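Local coordinates for protein fructuronate-tagaturonate epimerase UxaE from Cohnella laeviribosi in complex with 1 glycerol (Cohnella laeviribosi, PDB 6IL9) that probably interconverts fructuronate and tagaturonate as an epimerase built on a TIM barrel that holds a zinc ion, at residues 1-9 with 57-65. Numbering follows the deposited sequence.
Sequences SMKAQSIIE and EEADGVKLC
The carboxylate of Glu57 turns one face to the CB of Ala4, which stands almost squarely above CD at 4.2 Å. Ser1 approaches on that same side but beyond the oxygens, tilted from the plane, and its amino N forms a long salt bridge of 3.6 Å to Glu57 OE1. No atom of 1-9 meets the opposite face. At the far end of the contact, Ile8 CG2 sits over one face of the Asp60 carboxylate, 4.1 Å from OD1. The apolar side chains between these ends come from the helix and from a beta hairpin whose type II' turn, Ala59 to Val62, joins two neighbouring strands of a five-stranded antiparallel sheet; the contact's centre lies about 37 Å from that of the chain. Glu57 and Leu64, like Ala59 and Val62, are hydrogen-bonded pairs, and all four point at the helix. With CG1 beside its backbone N (chi1 -69°), Ile8 sends CD1 to 3.8 Å from Ala59 CB, while its CG1 lies 4.1 Å from Val62 CG1 as the two chains run past each other. Were CG1, CG2 and CD1 lost to an alanine, a gap would probably open between the helix and Ala59, Val62 and Leu64 CB. Leu64 CD2 fits into the corner formed by Ala4 and Ile7, 3.7 Å from Ala4 CA and 3.8 Å from Ile7 CD1, its side chain crossing that of Ile7 at about a right angle. Ile34 of strand 29-36 touches both Ile7 and Leu64.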
loop_
_atom_site.group_PDB
_atom_site.type_symbol
_atom_site.label_atom_id
_atom_site.label_comp_id
_atom_site.label_asym_id
_atom_site.label_seq_id
_atom_site.Cartn_x
_atom_site.Cartn_y
_atom_site.Cartn_z
ATOM N N SER A 1 12.146 34.043 11.482
ATOM C CA SER A 1 12.432 34.089 12.913
ATOM C C SER A 1 11.375 34.890 13.669
ATOM O O SER A 1 11.019 34.539 14.792
ATOM C CB SER A 1 13.815 34.679 13.172
ATOM O OG SER A 1 14.070 34.775 14.564
ATOM N N MET A 2 10.890 35.986 13.070
ATOM C CA MET A 2 9.714 36.638 13.637
ATOM C C MET A 2 8.489 35.747 13.480
ATOM O O MET A 2 7.593 35.767 14.329
ATOM C CB MET A 2 9.483 38.004 12.986
ATOM C CG MET A 2 10.443 39.103 13.465
ATOM S SD MET A 2 10.286 39.519 15.215
ATOM C CE MET A 2 11.719 38.707 15.915
ATOM N N LYS A 3 8.449 34.950 12.409
ATOM C CA LYS A 3 7.412 33.935 12.268
ATOM C C LYS A 3 7.510 32.912 13.387
ATOM O O LYS A 3 6.505 32.561 14.017
ATOM C CB LYS A 3 7.540 33.259 10.905
ATOM C CG LYS A 3 6.377 32.364 10.515
ATOM C CD LYS A 3 6.618 31.818 9.117
ATOM C CE LYS A 3 5.328 31.621 8.349
ATOM N NZ LYS A 3 4.925 30.190 8.343
ATOM N N ALA A 4 8.725 32.436 13.662
ATOM C CA ALA A 4 8.912 31.453 14.724
ATOM C C ALA A 4 8.629 32.059 16.090
ATOM O O ALA A 4 8.003 31.420 16.944
ATOM C CB ALA A 4 10.329 30.888 14.667
ATOM N N GLN A 5 9.081 33.295 16.314
ATOM C CA GLN A 5 8.812 33.962 17.582
ATOM C C GLN A 5 7.313 34.131 17.815
ATOM O O GLN A 5 6.832 33.967 18.942
ATOM C CB GLN A 5 9.527 35.314 17.604
ATOM C CG GLN A 5 9.359 36.119 18.878
ATOM C CD GLN A 5 10.288 37.324 18.904
ATOM O OE1 GLN A 5 11.511 37.178 18.848
ATOM N NE2 GLN A 5 9.710 38.523 18.966
ATOM N N SER A 6 6.558 34.458 16.763
ATOM C CA SER A 6 5.112 34.603 16.908
ATOM C C SER A 6 4.477 33.287 17.352
ATOM O O SER A 6 3.704 33.247 18.318
ATOM C CB SER A 6 4.503 35.089 15.591
ATOM O OG SER A 6 3.084 35.016 15.611
ATOM N N ILE A 7 4.815 32.196 16.668
ATOM C CA ILE A 7 4.240 30.892 16.997
ATOM C C ILE A 7 4.582 30.495 18.428
ATOM O O ILE A 7 3.716 30.057 19.195
ATOM C CB ILE A 7 4.724 29.835 15.990
ATOM C CG1 ILE A 7 4.159 30.142 14.606
ATOM C CG2 ILE A 7 4.353 28.428 16.460
ATOM C CD1 ILE A 7 4.916 29.460 13.478
ATOM N N ILE A 8 5.853 30.641 18.806
ATOM C CA ILE A 8 6.287 30.242 20.144
ATOM C C ILE A 8 5.562 31.054 21.210
ATOM O O ILE A 8 5.130 30.514 22.236
ATOM C CB ILE A 8 7.817 30.375 20.261
ATOM C CG1 ILE A 8 8.508 29.316 19.399
ATOM C CG2 ILE A 8 8.257 30.249 21.712
ATOM C CD1 ILE A 8 9.958 29.630 19.091
ATOM N N GLU A 9 5.396 32.359 20.979
ATOM C CA GLU A 9 4.710 33.192 21.963
ATOM C C GLU A 9 3.233 32.827 22.058
ATOM O O GLU A 9 2.688 32.723 23.162
ATOM C CB GLU A 9 4.899 34.674 21.617
ATOM C CG GLU A 9 6.248 35.209 22.102
ATOM C CD GLU A 9 6.632 36.550 21.490
ATOM O OE1 GLU A 9 7.775 37.001 21.726
ATOM O OE2 GLU A 9 5.799 37.150 20.775
ATOM N N GLU A 57 14.302 26.863 14.775
ATOM C CA GLU A 57 14.517 28.224 15.254
ATOM C C GLU A 57 14.246 28.302 16.748
ATOM O O GLU A 57 13.264 27.736 17.240
ATOM C CB GLU A 57 13.619 29.210 14.511
ATOM C CG GLU A 57 13.713 29.084 13.018
ATOM C CD GLU A 57 13.770 30.422 12.328
ATOM O OE1 GLU A 57 13.040 30.601 11.332
ATOM O OE2 GLU A 57 14.547 31.291 12.778
ATOM N N GLU A 58 15.109 29.023 17.462
ATOM C CA GLU A 58 15.107 29.058 18.919
ATOM C C GLU A 58 14.659 30.426 19.419
ATOM O O GLU A 58 15.165 31.453 18.957
ATOM C CB GLU A 58 16.497 28.742 19.476
ATOM C CG GLU A 58 16.901 27.284 19.395
ATOM C CD GLU A 58 18.236 27.017 20.077
ATOM O OE1 GLU A 58 19.239 26.814 19.359
ATOM O OE2 GLU A 58 18.280 27.007 21.330
ATOM N N ALA A 59 13.721 30.431 20.364
ATOM C CA ALA A 59 13.297 31.643 21.055
ATOM C C ALA A 59 12.745 31.231 22.411
ATOM O O ALA A 59 12.038 30.225 22.511
ATOM C CB ALA A 59 12.252 32.428 20.254
ATOM N N ASP A 60 13.048 32.021 23.436
ATOM C CA ASP A 60 13.012 31.556 24.839
ATOM C C ASP A 60 14.053 30.435 24.918
ATOM O O ASP A 60 15.154 30.577 24.362
ATOM C CB ASP A 60 11.609 31.149 25.283
ATOM C CG ASP A 60 10.584 32.249 25.089
ATOM O OD1 ASP A 60 10.502 32.806 23.973
ATOM O OD2 ASP A 60 9.850 32.551 26.054
ATOM N N GLY A 61 13.753 29.327 25.586
ATOM C CA GLY A 61 14.576 28.138 25.473
ATOM C C GLY A 61 13.837 27.082 24.675
ATOM O O GLY A 61 13.863 25.894 25.015
ATOM N N VAL A 62 13.171 27.516 23.608
ATOM C CA VAL A 62 12.238 26.693 22.846
ATOM C C VAL A 62 12.691 26.672 21.392
ATOM O O VAL A 62 13.030 27.717 20.828
ATOM C CB VAL A 62 10.799 27.229 22.964
ATOM C CG1 VAL A 62 9.886 26.510 22.011
ATOM C CG2 VAL A 62 10.298 27.098 24.391
ATOM N N LYS A 63 12.693 25.485 20.786
ATOM C CA LYS A 63 13.099 25.309 19.399
ATOM C C LYS A 63 11.894 24.868 18.580
ATOM O O LYS A 63 11.244 23.876 18.918
ATOM C CB LYS A 63 14.233 24.284 19.278
ATOM C CG LYS A 63 14.836 24.214 17.895
ATOM C CD LYS A 63 15.949 23.171 17.799
ATOM C CE LYS A 63 17.218 23.654 18.496
ATOM N NZ LYS A 63 18.408 22.851 18.107
ATOM N N LEU A 64 11.597 25.622 17.519
ATOM C CA LEU A 64 10.506 25.330 16.596
ATOM C C LEU A 64 11.081 24.699 15.333
ATOM O O LEU A 64 11.895 25.321 14.643
ATOM C CB LEU A 64 9.747 26.607 16.250
ATOM C CG LEU A 64 8.550 26.451 15.314
ATOM C CD1 LEU A 64 7.433 25.758 16.072
ATOM C CD2 LEU A 64 8.099 27.813 14.802
ATOM N N CYS A 65 10.636 23.483 15.011
ATOM C CA CYS A 65 11.265 22.678 13.973
ATOM C C CYS A 65 10.253 22.250 12.925
ATOM O O CYS A 65 9.141 21.825 13.257
ATOM C CB CYS A 65 11.914 21.410 14.551
ATOM S SG CYS A 65 12.885 21.678 16.043
#